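Local structure of taurine dioxygenase (Burkholderia ambifaria, 5VN6) at residues G118-I124 / R278-I284; G131-N137 / Y245-W251; V200-N204 / L233-Q239. The protein probably acts as an iron-dependent taurine dioxygenase of the TfdA family, its metal site here holding a magnesium ion. All coordinates share one frame. Residue numbers count along the deposited sequence, not the author numbering.

How the interactions relate
Following the chain from its N-terminal end, segment 118-124 comes first and pairs, after 153 intervening residues, with strand 278-284, so interaction 1 closes the longest loop. Inside that loop strand 133-137 pairs with 246-249 in interaction 2, and inside that segment 200-204 meets helix 228-237 in interaction 3; the three contacts are nested and none cross. Interaction 1 joins neighbouring strands of the large mixed sheet, interaction 2 joins two strands of the smaller antiparallel sheet facing it, and interaction 3 fastens a helix beside them. Trp251 bridges the sheets, packing on Leu121, Cys123 and Met279, while Tyr245 touches Gln239. Interactions 1 and 3, with centres about 25 Å apart, do not touch.

Interaction 1: residues G118-I124 / R278-I284; sequences GCVLRCI and RMERAGI
Leu121 (chi1 t, chi2 p) lays CD2 3.7 Å from Met279 CE and CD1 3.7 Å from Arg281 CB. Both segments are extended except at Ile124 (psi -63°), their axes 4.6 Å apart, antiparallel at 166°. Val120-Ala282 and Arg122-Glu280 are hydrogen-bonded pairs (Val120 N to Ala282 O 3.0 Å, Ala282 N to Val120 O 2.9 Å, Arg122 N to Glu280 O 2.8 Å, Glu280 N to Arg122 O 2.9 Å); Cys119-Gly283, Leu121-Arg281 and Cys123-Met279 are non-hydrogen-bonded. These neighbouring strands belong to the major sheet of the cupin-type double-stranded beta-helix of the TfdA family. The Leu121 face carries Arg281, whose NE lies 3.2 Å from Cys119 SG and whose guanidinium makes a long, weak ion pair with metal ligand Asp108. On the other face branched Val120 and small Ala282 offer apolar surface to helix 59-67. There a water links Arg122 NE (2.8 Å) to Glu280 OE1 (2.9 Å); Gln55 O accepts Arg122 NH1, and Glu280 OE2 salt-bridges Arg89 and Arg59. Ile124 N reaches Arg278 O at 2.8 Å.

Interaction 2: residues G131-N137 / Y245-W251; sequences GDTMWAN and YQVRWRW
Trp135 (chi1 m, chi2 -103°) centres the apolar side: its CB lies 4.0 Å from Val247 CG1, while its indole edge brings CZ3 4.0 Å from Trp249 CB and CH2 4.2 Å from Trp251 CZ2, and the ring meets Trp259 and Phe51 edge-to-face. Beneath it the strands run antiparallel at 162°, axes 4.7 Å apart. The hydrogen-bonded pairs join Thr133 N to Trp249 O (3.1 Å), Trp249 N to Thr133 O (2.8 Å), Trp135 N to Val247 O (3.0 Å) and Val247 N to Trp135 O (2.9 Å); Met134-Arg248 and Ala136-Gln246 are non-hydrogen-bonded. With strand 264-268, bearing metal ligand His266, they form the minor sheet of the cupin-type jelly roll. Asn137 N reaches Tyr245 O at 2.8 Å, where Asn137 N-caps helix 138-143. Thr133 OG1 accepts Trp251 NE1 at 2.8 Å. On the Met134 face, extended Arg248 salt-bridges from NE to Asp132 OD2 (2.8 Å) and donates NH2 to Pro243 O of the second subunit. One water joins Asp132 OD1 (2.7 Å) to Trp251 N (2.9 Å).

Interaction 3: residues V200-N204 / L233-Q239; sequences VLYVN and LHYLIGQ
Val203 and Leu201 are two comparable bumps directed at helix 228-237. Val203, compact and branched, is set into the hollow lined by Leu233, Leu236 and Ile237: Val203 CB stands 3.8 Å from Leu233 CD1, while Val203 CG2 drops between Leu236 CB (3.5 Å) and Ile237 CG2 (3.8 Å). Leu201 (chi1 t, chi2 p) brings CD1 4.0 Å from Leu236 CD2, and its CD2 rests 3.6 Å from Leu236 O and 3.9 Å from Gln239 CG. Leu236 (chi1 m, chi2 t) thus fills the hollow between them, a place that suits a branched, wholly apolar side chain, whose CB meets Val203 and whose CD2 meets Leu201. The intervening Tyr202 is out of reach of the helix and makes a cation-pi contact with Arg191. The backbone kinks at Tyr202 (psi 57°) and is extended again at Val203 and Asn204. Asn204 CA lies 5.0 Å from Ile237 CA, and Asn204 O 3.6 Å from Ile237 CG2. No hydrogen bond crosses the interface. Within the helical segment Ile237 N reaches Leu233 O at 2.9 Å, and Gln239 turns back to put NE2 3.0 Å from Tyr235 O. CB of Asn204 points away from the helix, and its side chain bonds Phe206 N and Ser110 and packs on His106, so the loop, packed on the helix, lies directly behind His106, which with Asp108 and His266 holds the magnesium ion.

Interaction 1: residues G118-I124 / R278-I284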
loop_
_atom_site.group_PDB
_atom_site.type_symbol
_atom_site.label_atom_id
_atom_site.label_comp_id
_atom_site.label_asym_id
_atom_site.label_seq_id
_atom_site.Cartn_x
_atom_site.Cartn_y
_atom_site.Cartn_z
ATOM N N GLY A 118 15.958 -7.013 13.870
ATOM C CA GLY A 118 14.549 -6.710 14.001
ATOM C C GLY A 118 14.336 -5.807 15.192
ATOM O O GLY A 118 15.295 -5.250 15.744
ATOM N N CYS A 119 13.077 -5.730 15.618
ATOM C CA CYS A 119 12.646 -4.702 16.550
ATOM C C CYS A 119 11.378 -5.141 17.278
ATOM O O CYS A 119 10.528 -5.847 16.720
ATOM C CB CYS A 119 12.402 -3.395 15.780
ATOM S SG CYS A 119 11.970 -1.972 16.771
ATOM N N VAL A 120 11.252 -4.692 18.523
ATOM C CA VAL A 120 10.023 -4.815 19.301
ATOM C C VAL A 120 9.550 -3.404 19.604
ATOM O O VAL A 120 10.204 -2.671 20.356
ATOM C CB VAL A 120 10.213 -5.612 20.598
ATOM C CG1 VAL A 120 8.885 -5.670 21.345
ATOM C CG2 VAL A 120 10.781 -7.022 20.319
ATOM N N LEU A 121 8.414 -3.026 19.030
ATOM C CA LEU A 121 7.924 -1.654 19.029
ATOM C C LEU A 121 6.597 -1.590 19.768
ATOM O O LEU A 121 5.675 -2.343 19.446
ATOM C CB LEU A 121 7.762 -1.152 17.587
ATOM C CG LEU A 121 7.190 0.262 17.396
ATOM C CD1 LEU A 121 8.071 1.307 18.074
ATOM C CD2 LEU A 121 7.000 0.602 15.917
ATOM N N ARG A 122 6.493 -0.700 20.761
ATOM C CA ARG A 122 5.265 -0.560 21.535
ATOM C C ARG A 122 4.712 0.857 21.418
ATOM O O ARG A 122 5.457 1.838 21.497
ATOM C CB ARG A 122 5.473 -0.913 23.028
ATOM C CG ARG A 122 4.186 -0.728 23.832
ATOM C CD ARG A 122 4.156 -1.426 25.175
ATOM N NE ARG A 122 4.941 -0.719 26.165
ATOM C CZ ARG A 122 4.651 -0.660 27.456
ATOM N NH1 ARG A 122 3.562 -1.261 27.934
ATOM N NH2 ARG A 122 5.463 0.006 28.269
ATOM N N CYS A 123 3.398 0.964 21.246
ATOM C CA CYS A 123 2.735 2.265 21.216
ATOM C C CYS A 123 2.315 2.625 22.631
ATOM O O CYS A 123 1.539 1.896 23.255
ATOM C CB CYS A 123 1.517 2.243 20.292
ATOM S SG CYS A 123 0.597 3.818 20.222
ATOM N N ILE A 124 2.785 3.773 23.114
ATOM C CA ILE A 124 2.473 4.221 24.463
ATOM C C ILE A 124 1.183 5.031 24.438
ATOM O O ILE A 124 0.189 4.663 25.075
ATOM C CB ILE A 124 3.634 5.037 25.056
ATOM C CG1 ILE A 124 4.942 4.229 25.011
ATOM C CG2 ILE A 124 3.304 5.449 26.480
ATOM C CD1 ILE A 124 4.858 2.857 25.671
ATOM N N ARG A 278 3.625 8.761 21.035
ATOM C CA ARG A 278 4.765 8.275 21.799
ATOM C C ARG A 278 4.907 6.783 21.571
ATOM O O ARG A 278 3.986 6.017 21.884
ATOM C CB ARG A 278 4.606 8.591 23.289
ATOM C CG ARG A 278 4.795 10.072 23.612
ATOM C CD ARG A 278 4.819 10.361 25.117
ATOM N NE ARG A 278 3.525 10.128 25.752
ATOM C CZ ARG A 278 3.331 9.325 26.794
ATOM N NH1 ARG A 278 4.355 8.681 27.340
ATOM N NH2 ARG A 278 2.113 9.176 27.300
ATOM N N MET A 279 6.063 6.382 21.032
ATOM C CA MET A 279 6.430 4.993 20.786
ATOM C C MET A 279 7.723 4.681 21.527
ATOM O O MET A 279 8.507 5.577 21.852
ATOM C CB MET A 279 6.628 4.704 19.283
ATOM C CG MET A 279 5.597 5.336 18.374
ATOM S SD MET A 279 4.060 4.400 18.279
ATOM C CE MET A 279 4.553 2.882 17.476
ATOM N N GLU A 280 7.939 3.397 21.803
ATOM C CA GLU A 280 9.193 2.939 22.383
ATOM C C GLU A 280 9.600 1.664 21.664
ATOM O O GLU A 280 8.778 0.760 21.485
ATOM C CB GLU A 280 9.064 2.709 23.895
ATOM C CG GLU A 280 8.773 3.998 24.677
ATOM C CD GLU A 280 8.685 3.809 26.193
ATOM O OE1 GLU A 280 8.872 2.675 26.680
ATOM O OE2 GLU A 280 8.417 4.806 26.897
ATOM N N ARG A 281 10.862 1.589 21.251
ATOM C CA ARG A 281 11.337 0.448 20.482
ATOM C C ARG A 281 12.595 -0.135 21.117
ATOM O O ARG A 281 13.319 0.541 21.860
ATOM C CB ARG A 281 11.595 0.823 19.012
ATOM C CG ARG A 281 12.745 1.785 18.768
ATOM C CD ARG A 281 12.843 2.162 17.282
ATOM N NE ARG A 281 13.151 1.023 16.415
ATOM C CZ ARG A 281 14.383 0.592 16.153
ATOM N NH1 ARG A 281 14.568 -0.448 15.348
ATOM N NH2 ARG A 281 15.434 1.199 16.697
ATOM N N ALA A 282 12.811 -1.424 20.863
ATOM C CA ALA A 282 14.033 -2.120 21.251
ATOM C C ALA A 282 14.548 -2.837 20.016
ATOM O O ALA A 282 13.899 -3.766 19.522
ATOM C CB ALA A 282 13.783 -3.099 22.395
ATOM N N GLY A 283 15.691 -2.386 19.498
ATOM C CA GLY A 283 16.269 -2.968 18.293
ATOM C C GLY A 283 17.255 -4.073 18.651
ATOM O O GLY A 283 17.958 -3.995 19.660
ATOM N N ILE A 284 17.280 -5.114 17.822
ATOM C CA ILE A 284 18.096 -6.303 18.052
ATOM C C ILE A 284 19.219 -6.323 17.025
ATOM O O ILE A 284 18.980 -6.109 15.827
ATOM C CB ILE A 284 17.261 -7.598 17.982
ATOM C CG1 ILE A 284 16.148 -7.588 19.037
ATOM C CG2 ILE A 284 18.157 -8.833 18.148
ATOM C CD1 ILE A 284 14.796 -8.133 18.527
HETATM O O HOH W 1 7.597 0.100 26.463
#

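Interaction 2: residues G131-N137 / Y245-W251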
loop_
_atom_site.group_PDB
_atom_site.type_symbol
_atom_site.label_atom_id
_atom_site.label_comp_id
_atom_site.label_asym_id
_atom_site.label_seq_id
_atom_site.Cartn_x
_atom_site.Cartn_y
_atom_site.Cartn_z
ATOM N N GLY A 131 -1.504 7.327 11.408
ATOM C CA GLY A 131 -0.212 6.799 11.811
ATOM C C GLY A 131 -0.052 5.295 11.741
ATOM O O GLY A 131 0.741 4.731 12.508
ATOM N N ASP A 132 -0.785 4.626 10.848
ATOM C CA ASP A 132 -0.614 3.192 10.638
ATOM C C ASP A 132 0.819 2.873 10.211
ATOM O O ASP A 132 1.530 3.713 9.664
ATOM C CB ASP A 132 -1.565 2.694 9.547
ATOM C CG ASP A 132 -3.008 2.706 9.976
ATOM O OD1 ASP A 132 -3.291 3.122 11.120
ATOM O OD2 ASP A 132 -3.863 2.326 9.145
ATOM N N THR A 133 1.233 1.625 10.430
ATOM C CA THR A 133 2.516 1.147 9.924
ATOM C C THR A 133 2.246 -0.039 9.010
ATOM O O THR A 133 1.356 -0.854 9.283
ATOM C CB THR A 133 3.477 0.749 11.074
ATOM O OG1 THR A 133 3.594 1.845 11.991
ATOM C CG2 THR A 133 4.871 0.389 10.542
ATOM N N MET A 134 2.988 -0.117 7.912
ATOM C CA MET A 134 2.852 -1.214 6.967
ATOM C C MET A 134 4.153 -1.976 6.880
ATOM O O MET A 134 5.227 -1.404 7.078
ATOM C CB MET A 134 2.474 -0.717 5.563
ATOM C CG MET A 134 1.262 0.201 5.558
ATOM S SD MET A 134 0.901 0.771 3.893
ATOM C CE MET A 134 0.538 -0.789 3.097
ATOM N N TRP A 135 4.047 -3.275 6.593
ATOM C CA TRP A 135 5.191 -4.123 6.304
ATOM C C TRP A 135 4.975 -4.829 4.975
ATOM O O TRP A 135 3.839 -5.090 4.574
ATOM C CB TRP A 135 5.438 -5.194 7.412
ATOM C CG TRP A 135 5.998 -4.678 8.689
ATOM C CD1 TRP A 135 7.286 -4.772 9.106
ATOM C CD2 TRP A 135 5.280 -4.009 9.744
ATOM N NE1 TRP A 135 7.425 -4.201 10.348
ATOM C CE2 TRP A 135 6.209 -3.722 10.760
ATOM C CE3 TRP A 135 3.945 -3.620 9.917
ATOM C CZ2 TRP A 135 5.853 -3.063 11.943
ATOM C CZ3 TRP A 135 3.590 -2.963 11.079
ATOM C CH2 TRP A 135 4.538 -2.692 12.081
ATOM N N ALA A 136 6.084 -5.175 4.308
ATOM C CA ALA A 136 6.055 -5.908 3.054
ATOM C C ALA A 136 6.975 -7.124 3.163
ATOM O O ALA A 136 8.034 -7.062 3.794
ATOM C CB ALA A 136 6.483 -5.020 1.873
ATOM N N ASN A 137 6.547 -8.234 2.571
ATOM C CA ASN A 137 7.270 -9.505 2.621
ATOM C C ASN A 137 8.248 -9.529 1.448
ATOM O O ASN A 137 7.858 -9.753 0.304
ATOM C CB ASN A 137 6.274 -10.662 2.574
ATOM C CG ASN A 137 6.934 -12.030 2.617
ATOM O OD1 ASN A 137 8.103 -12.198 2.267
ATOM N ND2 ASN A 137 6.170 -13.027 3.041
ATOM N N TYR A 245 1.928 -8.148 -1.153
ATOM C CA TYR A 245 3.010 -8.491 -0.231
ATOM C C TYR A 245 2.888 -7.778 1.103
ATOM O O TYR A 245 3.790 -7.900 1.944
ATOM C CB TYR A 245 4.371 -8.132 -0.849
ATOM C CG TYR A 245 4.608 -8.694 -2.226
ATOM C CD1 TYR A 245 3.981 -9.882 -2.644
ATOM C CD2 TYR A 245 5.475 -8.043 -3.116
ATOM C CE1 TYR A 245 4.203 -10.401 -3.932
ATOM C CE2 TYR A 245 5.708 -8.551 -4.379
ATOM C CZ TYR A 245 5.076 -9.735 -4.781
ATOM O OH TYR A 245 5.321 -10.227 -6.043
ATOM N N GLN A 246 1.805 -7.031 1.315
ATOM C CA GLN A 246 1.749 -6.021 2.357
ATOM C C GLN A 246 0.756 -6.393 3.451
ATOM O O GLN A 246 -0.220 -7.118 3.235
ATOM C CB GLN A 246 1.361 -4.645 1.778
ATOM C CG GLN A 246 2.429 -4.023 0.886
ATOM C CD GLN A 246 1.924 -2.747 0.228
ATOM O OE1 GLN A 246 0.772 -2.382 0.395
ATOM N NE2 GLN A 246 2.762 -2.105 -0.568
ATOM N N VAL A 247 1.005 -5.831 4.632
ATOM C CA VAL A 247 0.022 -5.792 5.704
ATOM C C VAL A 247 0.046 -4.385 6.276
ATOM O O VAL A 247 1.083 -3.715 6.266
ATOM C CB VAL A 247 0.287 -6.862 6.797
ATOM C CG1 VAL A 247 1.681 -6.683 7.490
ATOM C CG2 VAL A 247 -0.820 -6.861 7.824
ATOM N N ARG A 248 -1.110 -3.928 6.757
ATOM C CA ARG A 248 -1.265 -2.596 7.332
ATOM C C ARG A 248 -1.829 -2.724 8.737
ATOM O O ARG A 248 -2.854 -3.373 8.935
ATOM C CB ARG A 248 -2.178 -1.705 6.474
ATOM C CG ARG A 248 -2.372 -0.301 7.065
ATOM C CD ARG A 248 -2.594 0.743 5.987
ATOM N NE ARG A 248 -2.862 2.069 6.541
ATOM C CZ ARG A 248 -2.800 3.203 5.841
ATOM N NH1 ARG A 248 -3.053 4.367 6.427
ATOM N NH2 ARG A 248 -2.469 3.180 4.561
ATOM N N TRP A 249 -1.156 -2.109 9.709
ATOM C CA TRP A 249 -1.497 -2.275 11.111
ATOM C C TRP A 249 -1.915 -0.933 11.682
ATOM O O TRP A 249 -1.257 0.084 11.431
ATOM C CB TRP A 249 -0.310 -2.848 11.893
ATOM C CG TRP A 249 -0.484 -2.954 13.377
ATOM C CD1 TRP A 249 0.153 -2.200 14.339
ATOM C CD2 TRP A 249 -1.309 -3.890 14.088
ATOM N NE1 TRP A 249 -0.238 -2.601 15.587
ATOM C CE2 TRP A 249 -1.136 -3.632 15.469
ATOM C CE3 TRP A 249 -2.190 -4.906 13.693
ATOM C CZ2 TRP A 249 -1.793 -4.374 16.461
ATOM C CZ3 TRP A 249 -2.856 -5.638 14.687
ATOM C CH2 TRP A 249 -2.640 -5.369 16.051
ATOM N N ARG A 250 -3.017 -0.931 12.426
ATOM C CA ARG A 250 -3.515 0.267 13.088
ATOM C C ARG A 250 -3.178 0.193 14.565
ATOM O O ARG A 250 -3.506 -0.795 15.227
ATOM C CB ARG A 250 -5.020 0.419 12.907
ATOM C CG ARG A 250 -5.528 1.692 13.525
ATOM C CD ARG A 250 -6.977 1.944 13.145
ATOM N NE ARG A 250 -7.498 3.095 13.857
ATOM C CZ ARG A 250 -8.732 3.568 13.713
ATOM N NH1 ARG A 250 -9.581 2.985 12.870
ATOM N NH2 ARG A 250 -9.108 4.629 14.411
ATOM N N TRP A 251 -2.512 1.226 15.070
ATOM C CA TRP A 251 -2.022 1.223 16.448
ATOM C C TRP A 251 -3.115 1.584 17.446
ATOM O O TRP A 251 -3.998 2.402 17.169
ATOM C CB TRP A 251 -0.862 2.205 16.604
ATOM C CG TRP A 251 0.337 1.807 15.815
ATOM C CD1 TRP A 251 0.695 2.243 14.566
ATOM C CD2 TRP A 251 1.322 0.839 16.205
ATOM N NE1 TRP A 251 1.863 1.608 14.163
ATOM C CE2 TRP A 251 2.261 0.745 15.155
ATOM C CE3 TRP A 251 1.503 0.054 17.347
ATOM C CZ2 TRP A 251 3.373 -0.095 15.221
ATOM C CZ3 TRP A 251 2.598 -0.800 17.400
ATOM C CH2 TRP A 251 3.519 -0.862 16.342
HETATM O O HOH W 2 -2.443 3.776 13.638
HETATM O O HOH W 3 -3.259 5.667 9.096
#

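Interaction 3: residues V200-N204 / L233-Q239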
loop_
_atom_site.group_PDB
_atom_site.type_symbol
_atom_site.label_atom_id
_atom_site.label_comp_id
_atom_site.label_asym_id
_atom_site.label_seq_id
_atom_site.Cartn_x
_atom_site.Cartn_y
_atom_site.Cartn_z
ATOM N N VAL A 200 15.854 -13.239 -0.091
ATOM C CA VAL A 200 15.211 -11.967 0.202
ATOM C C VAL A 200 15.634 -10.967 -0.866
ATOM O O VAL A 200 16.828 -10.812 -1.132
ATOM C CB VAL A 200 15.598 -11.452 1.602
ATOM C CG1 VAL A 200 14.795 -10.175 1.954
ATOM C CG2 VAL A 200 15.401 -12.540 2.641
ATOM N N LEU A 201 14.668 -10.287 -1.473
ATOM C CA LEU A 201 15.004 -9.145 -2.313
ATOM C C LEU A 201 15.446 -7.994 -1.414
ATOM O O LEU A 201 14.628 -7.388 -0.709
ATOM C CB LEU A 201 13.826 -8.761 -3.206
ATOM C CG LEU A 201 14.046 -7.539 -4.106
ATOM C CD1 LEU A 201 15.276 -7.715 -5.028
ATOM C CD2 LEU A 201 12.768 -7.222 -4.917
ATOM N N TYR A 202 16.746 -7.685 -1.447
ATOM C CA TYR A 202 17.360 -6.804 -0.459
ATOM C C TYR A 202 17.869 -5.488 -1.055
ATOM O O TYR A 202 19.047 -5.135 -0.911
ATOM C CB TYR A 202 18.497 -7.572 0.252
ATOM C CG TYR A 202 18.866 -6.951 1.571
ATOM C CD1 TYR A 202 20.141 -6.453 1.792
ATOM C CD2 TYR A 202 17.921 -6.844 2.598
ATOM C CE1 TYR A 202 20.479 -5.863 2.990
ATOM C CE2 TYR A 202 18.243 -6.241 3.792
ATOM C CZ TYR A 202 19.539 -5.757 3.981
ATOM O OH TYR A 202 19.894 -5.164 5.162
ATOM N N VAL A 203 16.980 -4.744 -1.704
ATOM C CA VAL A 203 17.196 -3.342 -2.044
ATOM C C VAL A 203 15.967 -2.563 -1.587
ATOM O O VAL A 203 14.850 -3.087 -1.575
ATOM C CB VAL A 203 17.462 -3.136 -3.553
ATOM C CG1 VAL A 203 18.823 -3.759 -3.938
ATOM C CG2 VAL A 203 16.298 -3.737 -4.411
ATOM N N ASN A 204 16.172 -1.315 -1.183
ATOM C CA ASN A 204 15.077 -0.519 -0.628
ATOM C C ASN A 204 15.387 0.962 -0.847
ATOM O O ASN A 204 16.302 1.318 -1.600
ATOM C CB ASN A 204 14.839 -0.870 0.853
ATOM C CG ASN A 204 15.942 -0.360 1.782
ATOM O OD1 ASN A 204 15.934 0.800 2.176
ATOM N ND2 ASN A 204 16.851 -1.244 2.181
ATOM N N LEU A 233 17.006 -1.165 -10.782
ATOM C CA LEU A 233 16.917 -0.929 -9.348
ATOM C C LEU A 233 15.547 -0.378 -8.977
ATOM O O LEU A 233 14.920 -0.848 -8.013
ATOM C CB LEU A 233 18.047 0.006 -8.894
ATOM C CG LEU A 233 18.060 0.410 -7.413
ATOM C CD1 LEU A 233 18.157 -0.819 -6.498
ATOM C CD2 LEU A 233 19.146 1.429 -7.087
ATOM N N HIS A 234 15.032 0.568 -9.775
ATOM C CA HIS A 234 13.693 1.105 -9.522
ATOM C C HIS A 234 12.634 0.015 -9.571
ATOM O O HIS A 234 11.724 -0.011 -8.732
ATOM C CB HIS A 234 13.376 2.215 -10.522
ATOM C CG HIS A 234 14.237 3.424 -10.337
ATOM N ND1 HIS A 234 14.364 4.415 -11.286
ATOM C CD2 HIS A 234 15.043 3.782 -9.306
ATOM C CE1 HIS A 234 15.200 5.343 -10.842
ATOM N NE2 HIS A 234 15.616 4.989 -9.637
ATOM N N TYR A 235 12.755 -0.905 -10.530
ATOM C CA TYR A 235 11.809 -2.006 -10.628
ATOM C C TYR A 235 11.855 -2.882 -9.380
ATOM O O TYR A 235 10.812 -3.299 -8.865
ATOM C CB TYR A 235 12.115 -2.825 -11.887
ATOM C CG TYR A 235 11.377 -4.140 -11.962
ATOM C CD1 TYR A 235 10.103 -4.230 -12.540
ATOM C CD2 TYR A 235 11.957 -5.304 -11.466
ATOM C CE1 TYR A 235 9.433 -5.463 -12.617
ATOM C CE2 TYR A 235 11.302 -6.515 -11.540
ATOM C CZ TYR A 235 10.052 -6.589 -12.120
ATOM O OH TYR A 235 9.431 -7.801 -12.154
ATOM N N LEU A 236 13.061 -3.159 -8.880
ATOM C CA LEU A 236 13.221 -3.984 -7.685
ATOM C C LEU A 236 12.669 -3.295 -6.436
ATOM O O LEU A 236 11.842 -3.872 -5.721
ATOM C CB LEU A 236 14.705 -4.340 -7.504
ATOM C CG LEU A 236 15.283 -5.254 -8.581
ATOM C CD1 LEU A 236 16.795 -5.620 -8.377
ATOM C CD2 LEU A 236 14.411 -6.543 -8.720
ATOM N N ILE A 237 13.096 -2.055 -6.156
ATOM C CA ILE A 237 12.621 -1.405 -4.936
ATOM C C ILE A 237 11.116 -1.178 -4.984
ATOM O O ILE A 237 10.459 -1.145 -3.935
ATOM C CB ILE A 237 13.330 -0.066 -4.638
ATOM C CG1 ILE A 237 12.892 1.004 -5.644
ATOM C CG2 ILE A 237 14.871 -0.243 -4.470
ATOM C CD1 ILE A 237 13.149 2.428 -5.172
ATOM N N GLY A 238 10.548 -0.988 -6.181
ATOM C CA GLY A 238 9.105 -0.834 -6.293
ATOM C C GLY A 238 8.308 -2.100 -6.015
ATOM O O GLY A 238 7.074 -2.037 -5.971
ATOM N N GLN A 239 8.968 -3.252 -5.910
ATOM C CA GLN A 239 8.245 -4.477 -5.581
ATOM C C GLN A 239 7.613 -4.372 -4.201
ATOM O O GLN A 239 6.565 -4.977 -3.955
ATOM C CB GLN A 239 9.185 -5.704 -5.673
ATOM C CG GLN A 239 9.780 -5.978 -7.084
ATOM C CD GLN A 239 8.693 -6.213 -8.175
ATOM O OE1 GLN A 239 7.891 -7.154 -8.079
ATOM N NE2 GLN A 239 8.671 -5.355 -9.197
#